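PDB 1SGL: trichomaglin from Trichosanthes lepiniana, which probably hydrolyses phosphodiester bonds of RNA, as an S-like ribonuclease of the ribonuclease T2 family. Local coordinates for residues F120-T123 against L124-F127; V132-A135 against L136-G140; I154-A157 against V158-V162; C182-K185 against D186-R190. All blocks are in the same frame, centred on the assembly; numbering follows the deposited sequence.

Contact 1 (F120-T123 against L124-F127); sequences FKKT and LKLF
In the amphipathic helix 116-129 of this ribonuclease T2 fold, Lys121 and Lys122 meet Lys125 one turn on, along the lysine-rich side. The backbone N-H groups of Leu124 to Phe127 bond to the carbonyls of Phe120 to Thr123, the Leu126 N to Lys122 O bond being 3.0 Å long. CG of Lys125 stands beside its own backbone N (chi1 -73°), which sets it 3.1 Å from Lys121 O; its CD then lies alongside the extended chain of Lys121, 3.9 Å from Lys121 CG. Lysine suits this border between core and solvent because the methylenes of the Lys121 and Lys125 pair can lie side by side on the helix surface. A serine in place of Lys125 would probably leave Lys121 CG without its apolar neighbour and Lys121 O without the methylene over it. The other side is apolar: Thr123, Leu124 and Phe127 rest on Ile42 of strand 40-47, and the ring of Phe120 meets Trp79. Thr123 can be buried there because OG1 bonds back to Tyr119 O, while CG of Leu124 sits 3.3 Å from Phe120 O. Lys122 makes a cation-pi contact with Phe187, and its charge and that of Lys125 probably weaken each other's hold on the extra proton: bent at chi2 (70°), Lys122 slants across Lys125 and brings its NZ to 3.1 Å from Lys125 NZ.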
ATOM      1  N   PHE A 120      -7.516  10.821  -0.629  1.00 26.53           N
ATOM      2  CA  PHE A 120      -8.122   9.496  -0.624  1.00 26.46           C
ATOM      3  C   PHE A 120      -8.714   9.146  -1.977  1.00 26.07           C
ATOM      4  O   PHE A 120      -8.619   8.006  -2.424  1.00 25.35           O
ATOM      5  CB  PHE A 120      -9.185   9.399   0.472  1.00 25.22           C
ATOM      6  CG  PHE A 120      -8.618   9.521   1.847  1.00 25.13           C
ATOM      7  CD1 PHE A 120      -7.715   8.574   2.321  1.00 24.56           C
ATOM      8  CD2 PHE A 120      -8.919  10.616   2.645  1.00 26.56           C
ATOM      9  CE1 PHE A 120      -7.112   8.719   3.568  1.00 24.07           C
ATOM     10  CE2 PHE A 120      -8.321  10.773   3.898  1.00 25.77           C
ATOM     11  CZ  PHE A 120      -7.416   9.824   4.357  1.00 24.93           C
ATOM     12  N   LYS A 121      -9.316  10.132  -2.632  1.00 26.72           N
ATOM     13  CA  LYS A 121      -9.905   9.909  -3.943  1.00 27.19           C
ATOM     14  C   LYS A 121      -8.836   9.465  -4.939  1.00 26.84           C
ATOM     15  O   LYS A 121      -9.019   8.490  -5.660  1.00 25.32           O
ATOM     16  CB  LYS A 121     -10.553  11.187  -4.455  1.00 29.48           C
ATOM     17  CG  LYS A 121     -11.127  11.063  -5.847  1.00 31.52           C
ATOM     18  CD  LYS A 121     -11.724  12.386  -6.295  1.00 35.58           C
ATOM     19  CE  LYS A 121     -12.362  12.267  -7.670  1.00 36.58           C
ATOM     20  NZ  LYS A 121     -12.969  13.556  -8.106  1.00 38.86           N
ATOM     21  N   LYS A 122      -7.722  10.189  -4.974  1.00 25.66           N
ATOM     22  CA  LYS A 122      -6.637   9.864  -5.897  1.00 26.14           C
ATOM     23  C   LYS A 122      -5.982   8.528  -5.577  1.00 24.58           C
ATOM     24  O   LYS A 122      -5.674   7.745  -6.472  1.00 24.12           O
ATOM     25  CB  LYS A 122      -5.561  10.947  -5.871  1.00 27.91           C
ATOM     26  CG  LYS A 122      -4.943  11.179  -7.231  1.00 32.19           C
ATOM     27  CD  LYS A 122      -5.971  11.851  -8.134  1.00 35.46           C
ATOM     28  CE  LYS A 122      -5.623  11.704  -9.601  1.00 37.48           C
ATOM     29  NZ  LYS A 122      -5.695  10.279 -10.026  1.00 40.26           N
ATOM     30  N   THR A 123      -5.749   8.277  -4.298  1.00 23.07           N
ATOM     31  CA  THR A 123      -5.122   7.032  -3.901  1.00 21.90           C
ATOM     32  C   THR A 123      -5.985   5.832  -4.298  1.00 21.17           C
ATOM     33  O   THR A 123      -5.475   4.841  -4.813  1.00 19.76           O
ATOM     34  CB  THR A 123      -4.849   7.015  -2.390  1.00 21.53           C
ATOM     35  OG1 THR A 123      -3.948   8.086  -2.059  1.00 20.98           O
ATOM     36  CG2 THR A 123      -4.223   5.684  -1.979  1.00 20.61           C
ATOM     37  N   LEU A 124      -7.292   5.931  -4.076  1.00 22.05           N
ATOM     38  CA  LEU A 124      -8.201   4.842  -4.431  1.00 23.33           C
ATOM     39  C   LEU A 124      -8.318   4.666  -5.948  1.00 24.02           C
ATOM     40  O   LEU A 124      -8.377   3.538  -6.446  1.00 23.29           O
ATOM     41  CB  LEU A 124      -9.584   5.091  -3.821  1.00 23.37           C
ATOM     42  CG  LEU A 124      -9.642   4.856  -2.306  1.00 23.46           C
ATOM     43  CD1 LEU A 124     -10.974   5.334  -1.748  1.00 24.42           C
ATOM     44  CD2 LEU A 124      -9.448   3.370  -2.019  1.00 22.21           C
ATOM     45  N   LYS A 125      -8.346   5.774  -6.682  1.00 24.04           N
ATOM     46  CA  LYS A 125      -8.442   5.703  -8.136  1.00 26.40           C
ATOM     47  C   LYS A 125      -7.247   4.959  -8.709  1.00 25.16           C
ATOM     48  O   LYS A 125      -7.403   4.099  -9.571  1.00 25.91           O
ATOM     49  CB  LYS A 125      -8.497   7.105  -8.752  1.00 29.07           C
ATOM     50  CG  LYS A 125      -9.818   7.829  -8.556  1.00 34.08           C
ATOM     51  CD  LYS A 125      -9.759   9.279  -9.072  1.00 37.86           C
ATOM     52  CE  LYS A 125      -9.523   9.350 -10.580  1.00 41.15           C
ATOM     53  NZ  LYS A 125      -8.232   8.741 -11.023  1.00 43.13           N
ATOM     54  N   LEU A 126      -6.051   5.297  -8.231  1.00 24.09           N
ATOM     55  CA  LEU A 126      -4.842   4.649  -8.716  1.00 24.17           C
ATOM     56  C   LEU A 126      -4.833   3.162  -8.402  1.00 22.83           C
ATOM     57  O   LEU A 126      -4.422   2.358  -9.229  1.00 22.21           O
ATOM     58  CB  LEU A 126      -3.596   5.306  -8.117  1.00 23.96           C
ATOM     59  CG  LEU A 126      -3.291   6.716  -8.628  1.00 25.31           C
ATOM     60  CD1 LEU A 126      -2.045   7.249  -7.938  1.00 25.37           C
ATOM     61  CD2 LEU A 126      -3.096   6.678 -10.132  1.00 25.32           C
ATOM     62  N   PHE A 127      -5.285   2.799  -7.206  1.00 22.73           N
ATOM     63  CA  PHE A 127      -5.322   1.400  -6.809  1.00 24.02           C
ATOM     64  C   PHE A 127      -6.245   0.590  -7.721  1.00 24.88           C
ATOM     65  O   PHE A 127      -5.893  -0.512  -8.142  1.00 25.12           O
ATOM     66  CB  PHE A 127      -5.806   1.271  -5.363  1.00 23.82           C
ATOM     67  CG  PHE A 127      -5.933  -0.151  -4.883  1.00 23.71           C
ATOM     68  CD1 PHE A 127      -4.808  -0.874  -4.500  1.00 23.56           C
ATOM     69  CD2 PHE A 127      -7.183  -0.762  -4.800  1.00 23.46           C
ATOM     70  CE1 PHE A 127      -4.922  -2.184  -4.037  1.00 23.95           C
ATOM     71  CE2 PHE A 127      -7.311  -2.072  -4.340  1.00 23.88           C
ATOM     72  CZ  PHE A 127      -6.178  -2.786  -3.956  1.00 23.68           C
TER

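Contact 2 (V132-A135 against L136-G140); sequences VDKA and LEDAG
Asp133 and Glu137, one turn apart on helix 132-139, are joined through a water, while on the buried side Leu136 lies over the carbonyl of Val132. That side is the tight one. CG of Leu136, beside its own N, lies 3.5 Å from Val132 O, the oxygen to which Leu136 N bonds at 3.0 Å, and Leu136 and Ala135 both face helix 151-162. Ala135 suits the buried side because a lone methyl lets another helix approach closely. On the polar side, Glu137 folds back over the preceding turn, with chi2 at 66°, and CD comes to 3.4 Å from Asp133 O. The two carboxylates, both acceptors, share a water that donates to Asp133 OD1 at 3.0 Å and to Glu137 OE2 at 2.9 Å; OD1 also accepts from Phe40 N. With an alanine at Glu137 the water would probably lose one of its acceptors and Asp133 O its cover. The loose side is exposed: Lys134 and Asp138 keep NZ and OD1 5.2 Å apart, not in contact. Gly140 ends the helix in a Schellman motif, its positive phi (89°) being awkward for any residue with a CB, and Gly140 N bonds back to Glu137 O. Within the fold, Ala135 and Leu136 lie against helix 151-162, Val132 and Leu136 against Phe40 of strand 40-47, and Glu137 against Gln39 and Val142.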
ATOM      1  N   VAL A 132      -3.052  -4.331  -9.209  1.00 24.48           N
ATOM      2  CA  VAL A 132      -2.104  -5.424  -9.219  1.00 24.95           C
ATOM      3  C   VAL A 132      -2.759  -6.763  -8.883  1.00 24.37           C
ATOM      4  O   VAL A 132      -2.351  -7.790  -9.416  1.00 24.15           O
ATOM      5  CB  VAL A 132      -0.927  -5.163  -8.250  1.00 24.66           C
ATOM      6  CG1 VAL A 132      -0.242  -3.846  -8.620  1.00 24.94           C
ATOM      7  CG2 VAL A 132      -1.426  -5.124  -6.814  1.00 26.86           C
ATOM      8  N   ASP A 133      -3.776  -6.763  -8.021  1.00 22.64           N
ATOM      9  CA  ASP A 133      -4.427  -8.020  -7.666  1.00 21.88           C
ATOM     10  C   ASP A 133      -5.016  -8.696  -8.908  1.00 22.56           C
ATOM     11  O   ASP A 133      -4.855  -9.906  -9.105  1.00 20.76           O
ATOM     12  CB  ASP A 133      -5.521  -7.793  -6.620  1.00 21.83           C
ATOM     13  CG  ASP A 133      -4.958  -7.341  -5.277  1.00 21.99           C
ATOM     14  OD1 ASP A 133      -4.077  -8.035  -4.729  1.00 20.87           O
ATOM     15  OD2 ASP A 133      -5.399  -6.287  -4.774  1.00 20.89           O
ATOM     16  N   LYS A 134      -5.675  -7.902  -9.747  1.00 22.53           N
ATOM     17  CA  LYS A 134      -6.280  -8.408 -10.975  1.00 25.09           C
ATOM     18  C   LYS A 134      -5.208  -8.934 -11.943  1.00 24.12           C
ATOM     19  O   LYS A 134      -5.398  -9.959 -12.596  1.00 25.83           O
ATOM     20  CB  LYS A 134      -7.095  -7.304 -11.647  1.00 26.91           C
ATOM     21  CG  LYS A 134      -7.985  -7.794 -12.776  1.00 33.66           C
ATOM     22  CD  LYS A 134      -9.137  -8.647 -12.248  1.00 37.86           C
ATOM     23  CE  LYS A 134     -10.197  -8.885 -13.328  1.00 41.47           C
ATOM     24  NZ  LYS A 134     -11.472  -9.445 -12.763  1.00 43.05           N
ATOM     25  N   ALA A 135      -4.084  -8.232 -12.027  1.00 22.60           N
ATOM     26  CA  ALA A 135      -2.995  -8.653 -12.896  1.00 21.35           C
ATOM     27  C   ALA A 135      -2.475 -10.025 -12.473  1.00 21.76           C
ATOM     28  O   ALA A 135      -2.354 -10.933 -13.300  1.00 21.87           O
ATOM     29  CB  ALA A 135      -1.871  -7.642 -12.851  1.00 20.49           C
ATOM     30  N   LEU A 136      -2.180 -10.181 -11.187  1.00 22.12           N
ATOM     31  CA  LEU A 136      -1.663 -11.450 -10.686  1.00 24.01           C
ATOM     32  C   LEU A 136      -2.651 -12.587 -10.876  1.00 25.89           C
ATOM     33  O   LEU A 136      -2.271 -13.672 -11.302  1.00 26.21           O
ATOM     34  CB  LEU A 136      -1.293 -11.345  -9.208  1.00 24.59           C
ATOM     35  CG  LEU A 136      -0.156 -10.392  -8.832  1.00 26.49           C
ATOM     36  CD1 LEU A 136       0.179 -10.604  -7.355  1.00 27.67           C
ATOM     37  CD2 LEU A 136       1.075 -10.649  -9.699  1.00 25.86           C
ATOM     38  N   GLU A 137      -3.915 -12.340 -10.551  1.00 28.65           N
ATOM     39  CA  GLU A 137      -4.939 -13.360 -10.710  1.00 31.64           C
ATOM     40  C   GLU A 137      -5.024 -13.810 -12.171  1.00 31.64           C
ATOM     41  O   GLU A 137      -5.157 -15.000 -12.449  1.00 31.59           O
ATOM     42  CB  GLU A 137      -6.299 -12.827 -10.248  1.00 34.34           C
ATOM     43  CG  GLU A 137      -6.750 -13.327  -8.882  1.00 40.63           C
ATOM     44  CD  GLU A 137      -5.881 -12.840  -7.726  1.00 44.55           C
ATOM     45  OE1 GLU A 137      -4.700 -13.264  -7.622  1.00 46.32           O
ATOM     46  OE2 GLU A 137      -6.389 -12.029  -6.912  1.00 47.05           O
ATOM     47  N   ASP A 138      -4.941 -12.858 -13.098  1.00 31.57           N
ATOM     48  CA  ASP A 138      -4.999 -13.166 -14.527  1.00 31.92           C
ATOM     49  C   ASP A 138      -3.861 -14.081 -14.956  1.00 31.56           C
ATOM     50  O   ASP A 138      -4.032 -14.920 -15.844  1.00 31.40           O
ATOM     51  CB  ASP A 138      -4.928 -11.889 -15.365  1.00 33.59           C
ATOM     52  CG  ASP A 138      -6.231 -11.133 -15.380  1.00 36.78           C
ATOM     53  OD1 ASP A 138      -7.180 -11.556 -14.686  1.00 37.90           O
ATOM     54  OD2 ASP A 138      -6.305 -10.108 -16.086  1.00 38.31           O
ATOM     55  N   ALA A 139      -2.700 -13.906 -14.333  1.00 29.97           N
ATOM     56  CA  ALA A 139      -1.541 -14.717 -14.663  1.00 29.40           C
ATOM     57  C   ALA A 139      -1.552 -16.046 -13.921  1.00 28.62           C
ATOM     58  O   ALA A 139      -0.732 -16.910 -14.192  1.00 30.00           O
ATOM     59  CB  ALA A 139      -0.266 -13.957 -14.344  1.00 29.07           C
ATOM     60  N   GLY A 140      -2.482 -16.215 -12.990  1.00 27.70           N
ATOM     61  CA  GLY A 140      -2.529 -17.457 -12.237  1.00 27.38           C
ATOM     62  C   GLY A 140      -1.666 -17.420 -10.983  1.00 26.97           C
ATOM     63  O   GLY A 140      -1.312 -18.456 -10.424  1.00 26.03           O
TER
HETATM   64  O   HOH W   1      -4.279 -11.018  -5.126  1.00 50.82           O

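Contact 3 (I154-A157 against V158-V162); sequences IVVA and VESAV
Ser160 turns its hydroxyl back onto the preceding turn of helix 151-162, where OG donates to Val156 O at 2.8 Å. The backbone N of Ser160 bonds the same oxygen at 2.9 Å, and the two donors come from opposite faces of the carbonyl plane. OG reaches it because it stands beside its own backbone N, with chi1 at -68°; CG1 of Val156 flanks it at 3.8 Å. One residue earlier on each turn, Val155 and Glu159 run side by side. The CG1 methyl of Val155 meets the carboxylate carbon CD of Glu159 at 3.6 Å, a place it owes to being anti to the backbone N (chi1 177°). Glu159 N fixes the spacing through a bond to Val155 O, 2.9 Å long. On the inner side Val158 lays CG2 3.6 Å from Ile154 O, and its branched chain packs against Leu179 and Leu181 of strand 176-184. Small residues such as Ala157 let helix 132-139 come close. Further out, the chain after the helix covers this flank, with Pro166 against Val158 and Glu159, and Arg165 beside Glu159. The chemistry is that of an amphipathic helix near its C-terminal end: one valine methyl lies against the carboxylate end of Glu159, and an exposed serine spends its proton on a carbonyl of its own helix, so that two donors satisfy Val156 O.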
ATOM      1  N   ILE A 154       6.084 -12.685 -11.156  1.00 25.28           N
ATOM      2  CA  ILE A 154       5.312 -11.627 -10.523  1.00 23.97           C
ATOM      3  C   ILE A 154       5.659 -10.263 -11.121  1.00 23.50           C
ATOM      4  O   ILE A 154       4.768  -9.485 -11.452  1.00 22.71           O
ATOM      5  CB  ILE A 154       5.549 -11.622  -9.000  1.00 24.87           C
ATOM      6  CG1 ILE A 154       5.133 -12.979  -8.427  1.00 25.27           C
ATOM      7  CG2 ILE A 154       4.768 -10.485  -8.343  1.00 23.79           C
ATOM      8  CD1 ILE A 154       5.325 -13.119  -6.935  1.00 28.34           C
ATOM      9  N   VAL A 155       6.948  -9.984 -11.286  1.00 22.99           N
ATOM     10  CA  VAL A 155       7.356  -8.707 -11.853  1.00 23.82           C
ATOM     11  C   VAL A 155       6.802  -8.528 -13.263  1.00 24.06           C
ATOM     12  O   VAL A 155       6.266  -7.475 -13.603  1.00 24.08           O
ATOM     13  CB  VAL A 155       8.887  -8.581 -11.893  1.00 24.44           C
ATOM     14  CG1 VAL A 155       9.292  -7.268 -12.549  1.00 24.45           C
ATOM     15  CG2 VAL A 155       9.444  -8.651 -10.488  1.00 24.60           C
ATOM     16  N   VAL A 156       6.913  -9.567 -14.081  1.00 24.37           N
ATOM     17  CA  VAL A 156       6.425  -9.498 -15.452  1.00 24.66           C
ATOM     18  C   VAL A 156       4.919  -9.269 -15.517  1.00 24.30           C
ATOM     19  O   VAL A 156       4.422  -8.559 -16.395  1.00 24.33           O
ATOM     20  CB  VAL A 156       6.789 -10.784 -16.236  1.00 24.85           C
ATOM     21  CG1 VAL A 156       6.087 -10.789 -17.596  1.00 25.98           C
ATOM     22  CG2 VAL A 156       8.294 -10.845 -16.442  1.00 24.28           C
ATOM     23  N   ALA A 157       4.195  -9.874 -14.585  1.00 23.05           N
ATOM     24  CA  ALA A 157       2.754  -9.722 -14.551  1.00 23.70           C
ATOM     25  C   ALA A 157       2.377  -8.258 -14.284  1.00 24.33           C
ATOM     26  O   ALA A 157       1.534  -7.684 -14.980  1.00 23.09           O
ATOM     27  CB  ALA A 157       2.164 -10.631 -13.479  1.00 23.34           C
ATOM     28  N   VAL A 158       3.010  -7.653 -13.280  1.00 24.29           N
ATOM     29  CA  VAL A 158       2.723  -6.262 -12.942  1.00 23.40           C
ATOM     30  C   VAL A 158       3.149  -5.303 -14.045  1.00 22.95           C
ATOM     31  O   VAL A 158       2.380  -4.434 -14.436  1.00 23.21           O
ATOM     32  CB  VAL A 158       3.407  -5.844 -11.623  1.00 23.37           C
ATOM     33  CG1 VAL A 158       3.239  -4.340 -11.403  1.00 22.56           C
ATOM     34  CG2 VAL A 158       2.801  -6.621 -10.473  1.00 20.71           C
ATOM     35  N   GLU A 159       4.366  -5.460 -14.554  1.00 23.55           N
ATOM     36  CA  GLU A 159       4.834  -4.583 -15.619  1.00 24.78           C
ATOM     37  C   GLU A 159       3.951  -4.680 -16.855  1.00 25.46           C
ATOM     38  O   GLU A 159       3.630  -3.663 -17.468  1.00 26.32           O
ATOM     39  CB  GLU A 159       6.265  -4.919 -16.030  1.00 26.07           C
ATOM     40  CG  GLU A 159       7.311  -4.648 -14.978  1.00 28.48           C
ATOM     41  CD  GLU A 159       8.671  -5.132 -15.419  1.00 30.15           C
ATOM     42  OE1 GLU A 159       8.722  -6.181 -16.090  1.00 33.14           O
ATOM     43  OE2 GLU A 159       9.689  -4.486 -15.088  1.00 31.79           O
ATOM     44  N   SER A 160       3.571  -5.901 -17.229  1.00 23.69           N
ATOM     45  CA  SER A 160       2.738  -6.098 -18.411  1.00 24.17           C
ATOM     46  C   SER A 160       1.373  -5.460 -18.247  1.00 24.33           C
ATOM     47  O   SER A 160       0.821  -4.926 -19.203  1.00 25.96           O
ATOM     48  CB  SER A 160       2.542  -7.589 -18.709  1.00 22.62           C
ATOM     49  OG  SER A 160       3.754  -8.183 -19.126  1.00 24.41           O
ATOM     50  N   ALA A 161       0.835  -5.513 -17.035  1.00 23.48           N
ATOM     51  CA  ALA A 161      -0.483  -4.961 -16.772  1.00 24.30           C
ATOM     52  C   ALA A 161      -0.514  -3.457 -16.468  1.00 24.25           C
ATOM     53  O   ALA A 161      -1.418  -2.752 -16.910  1.00 24.16           O
ATOM     54  CB  ALA A 161      -1.138  -5.736 -15.631  1.00 24.65           C
ATOM     55  N   VAL A 162       0.471  -2.973 -15.723  1.00 23.29           N
ATOM     56  CA  VAL A 162       0.533  -1.565 -15.343  1.00 23.27           C
ATOM     57  C   VAL A 162       1.355  -0.718 -16.311  1.00 23.53           C
ATOM     58  O   VAL A 162       1.122   0.488 -16.444  1.00 22.18           O
ATOM     59  CB  VAL A 162       1.129  -1.419 -13.920  1.00 23.25           C
ATOM     60  CG1 VAL A 162       1.320   0.047 -13.568  1.00 24.28           C
ATOM     61  CG2 VAL A 162       0.211  -2.095 -12.908  1.00 22.75           C
TER

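Contact 4 (C182-K185 against D186-R190); sequences CFDK and DFKPR
Asp186 begins the return from strand 176-184, its N making a weak bond to Asp184 OD1 at 2.8 Å. The carboxylate can face the turn because CG of Asp184 takes the crowded position between N and the carbonyl carbon (chi1 58°). Phe187 N closes the type I turn on Asp184 O at 2.7 Å, and Phe187 itself adopts left-handed backbone angles (phi 62°). Its ring leaves the turn to lie almost parallel to that of Phe8. Lys188 N donates to Asp184 OD1, 3.0 Å away, along a nearly straight line from above the carboxylate plane, while Lys188 O accepts from Asp184 N at 3.0 Å in the carbonyl plane. Together these make a 3:5 beta hairpin, type I turn plus G1 bulge, with aspartate first in the turn because its side chain can hold two backbone N-H groups. Lys188 NZ bends back to Asp186 O at 3.1 Å. Pro189 fits opposite Phe183 because this non-hydrogen-bonded position calls for no N-H; its CG sits 3.8 Å from Phe183 CE2, whose ring also packs on Leu10. Arg190 N bonds to the O of Cys182, a residue tied by disulfide to Cys192 just beyond. Asp184 OD2 lies over one face of the Arg190 guanidinium, 2.9 Å from NH2, the carboxylate standing steeply to it (81°): a salt bridge of charges alone, while Arg190 NH1 donates to Pro189 O at 2.7 Å.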
ATOM      1  N   CYS A 182       5.329   3.319  -8.804  1.00 17.22           N
ATOM      2  CA  CYS A 182       5.778   4.700  -8.872  1.00 17.82           C
ATOM      3  C   CYS A 182       4.997   5.451  -9.955  1.00 18.00           C
ATOM      4  O   CYS A 182       4.604   4.864 -10.965  1.00 19.42           O
ATOM      5  CB  CYS A 182       7.297   4.715  -9.106  1.00 17.66           C
ATOM      6  SG  CYS A 182       8.142   3.933  -7.680  1.00 22.37           S
ATOM      7  N   PHE A 183       4.735   6.733  -9.717  1.00 18.72           N
ATOM      8  CA  PHE A 183       3.979   7.567 -10.660  1.00 19.89           C
ATOM      9  C   PHE A 183       4.576   8.974 -10.752  1.00 21.43           C
ATOM     10  O   PHE A 183       5.174   9.456  -9.786  1.00 21.07           O
ATOM     11  CB  PHE A 183       2.516   7.720 -10.198  1.00 18.81           C
ATOM     12  CG  PHE A 183       1.766   6.424 -10.062  1.00 18.27           C
ATOM     13  CD1 PHE A 183       1.824   5.691  -8.881  1.00 17.71           C
ATOM     14  CD2 PHE A 183       0.985   5.947 -11.111  1.00 17.13           C
ATOM     15  CE1 PHE A 183       1.109   4.498  -8.741  1.00 16.43           C
ATOM     16  CE2 PHE A 183       0.269   4.759 -10.987  1.00 17.57           C
ATOM     17  CZ  PHE A 183       0.328   4.033  -9.798  1.00 18.37           C
ATOM     18  N   ASP A 184       4.406   9.645 -11.893  1.00 22.48           N
ATOM     19  CA  ASP A 184       4.910  11.014 -11.999  1.00 25.04           C
ATOM     20  C   ASP A 184       3.838  11.986 -11.497  1.00 26.09           C
ATOM     21  O   ASP A 184       2.773  11.555 -11.050  1.00 24.89           O
ATOM     22  CB  ASP A 184       5.339  11.375 -13.433  1.00 25.21           C
ATOM     23  CG  ASP A 184       4.233  11.222 -14.450  1.00 25.68           C
ATOM     24  OD1 ASP A 184       3.045  11.402 -14.120  1.00 26.65           O
ATOM     25  OD2 ASP A 184       4.567  10.931 -15.612  1.00 29.04           O
ATOM     26  N   LYS A 185       4.127  13.285 -11.549  1.00 27.49           N
ATOM     27  CA  LYS A 185       3.182  14.298 -11.079  1.00 28.95           C
ATOM     28  C   LYS A 185       1.840  14.212 -11.789  1.00 29.35           C
ATOM     29  O   LYS A 185       0.827  14.633 -11.240  1.00 30.41           O
ATOM     30  CB  LYS A 185       3.743  15.707 -11.275  1.00 31.14           C
ATOM     31  CG  LYS A 185       5.057  15.984 -10.573  1.00 34.51           C
ATOM     32  CD  LYS A 185       4.908  15.975  -9.072  1.00 35.94           C
ATOM     33  CE  LYS A 185       6.215  16.370  -8.395  1.00 38.24           C
ATOM     34  NZ  LYS A 185       6.606  17.784  -8.661  1.00 40.37           N
ATOM     35  N   ASP A 186       1.834  13.688 -13.011  1.00 29.60           N
ATOM     36  CA  ASP A 186       0.595  13.546 -13.774  1.00 30.71           C
ATOM     37  C   ASP A 186      -0.068  12.195 -13.495  1.00 30.01           C
ATOM     38  O   ASP A 186      -1.010  11.794 -14.172  1.00 29.73           O
ATOM     39  CB  ASP A 186       0.863  13.694 -15.277  1.00 33.65           C
ATOM     40  CG  ASP A 186       1.074  15.141 -15.696  1.00 37.03           C
ATOM     41  OD1 ASP A 186       1.308  15.382 -16.899  1.00 40.84           O
ATOM     42  OD2 ASP A 186       1.003  16.041 -14.830  1.00 38.13           O
ATOM     43  N   PHE A 187       0.448  11.493 -12.497  1.00 29.19           N
ATOM     44  CA  PHE A 187      -0.095  10.207 -12.105  1.00 28.57           C
ATOM     45  C   PHE A 187      -0.031   9.131 -13.171  1.00 27.87           C
ATOM     46  O   PHE A 187      -0.889   8.262 -13.233  1.00 28.01           O
ATOM     47  CB  PHE A 187      -1.525  10.392 -11.601  1.00 29.55           C
ATOM     48  CG  PHE A 187      -1.604  11.207 -10.343  1.00 31.27           C
ATOM     49  CD1 PHE A 187      -1.181  10.674  -9.130  1.00 31.47           C
ATOM     50  CD2 PHE A 187      -2.028  12.529 -10.381  1.00 32.58           C
ATOM     51  CE1 PHE A 187      -1.174  11.451  -7.969  1.00 33.52           C
ATOM     52  CE2 PHE A 187      -2.026  13.316  -9.225  1.00 33.40           C
ATOM     53  CZ  PHE A 187      -1.596  12.775  -8.018  1.00 33.32           C
ATOM     54  N   LYS A 188       0.978   9.208 -14.028  1.00 26.61           N
ATOM     55  CA  LYS A 188       1.175   8.177 -15.034  1.00 26.22           C
ATOM     56  C   LYS A 188       2.251   7.260 -14.458  1.00 24.69           C
ATOM     57  O   LYS A 188       3.185   7.726 -13.800  1.00 24.11           O
ATOM     58  CB  LYS A 188       1.654   8.773 -16.361  1.00 28.37           C
ATOM     59  CG  LYS A 188       0.528   9.217 -17.285  1.00 34.36           C
ATOM     60  CD  LYS A 188      -0.350  10.283 -16.644  1.00 38.11           C
ATOM     61  CE  LYS A 188      -1.577  10.578 -17.508  1.00 41.65           C
ATOM     62  NZ  LYS A 188      -2.443  11.641 -16.919  1.00 42.55           N
ATOM     63  N   PRO A 189       2.130   5.946 -14.688  1.00 23.62           N
ATOM     64  CA  PRO A 189       3.119   4.993 -14.169  1.00 23.33           C
ATOM     65  C   PRO A 189       4.542   5.238 -14.665  1.00 22.69           C
ATOM     66  O   PRO A 189       4.764   5.628 -15.808  1.00 20.15           O
ATOM     67  CB  PRO A 189       2.569   3.642 -14.627  1.00 23.39           C
ATOM     68  CG  PRO A 189       1.071   3.882 -14.631  1.00 23.47           C
ATOM     69  CD  PRO A 189       0.981   5.241 -15.281  1.00 22.63           C
ATOM     70  N   ARG A 190       5.497   4.990 -13.778  1.00 22.20           N
ATOM     71  CA  ARG A 190       6.914   5.155 -14.064  1.00 22.18           C
ATOM     72  C   ARG A 190       7.667   4.028 -13.369  1.00 21.59           C
ATOM     73  O   ARG A 190       7.301   3.623 -12.264  1.00 21.39           O
ATOM     74  CB  ARG A 190       7.399   6.504 -13.516  1.00 23.80           C
ATOM     75  CG  ARG A 190       6.948   7.693 -14.331  1.00 26.21           C
ATOM     76  CD  ARG A 190       7.687   7.729 -15.664  1.00 28.71           C
ATOM     77  NE  ARG A 190       7.270   8.841 -16.509  1.00 31.99           N
ATOM     78  CZ  ARG A 190       6.174   8.840 -17.257  1.00 34.62           C
ATOM     79  NH1 ARG A 190       5.381   7.780 -17.267  1.00 37.53           N
ATOM     80  NH2 ARG A 190       5.868   9.902 -17.994  1.00 36.41           N
TER
HETATM   81  O   HOH W   2       5.959   1.505 -11.051  1.00 13.72           O

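How the contacts relate
The contacts follow one another along the chain, none nested in another: contacts 1 and 2 on the successive helices 116-129 and 132-139, contact 3 on helix 151-162, contact 4 on the hairpin ending strand 176-184 of the five-stranded antiparallel sheet. Contacts 2 and 3 are nearest, their centres about 9 Å apart, with Ala135 CB 3.4 Å from Ala161 CB. Contact 1 reaches contact 4, about 13 Å away between centres, through Leu126 against Phe187 and Phe183, and touches contact 2 at Phe127 and Asp133. Val162 and Pro189 join contact 3 to contact 4. The helices thereby pack on one another and on the sheet, the framework of a T2-type ribonuclease.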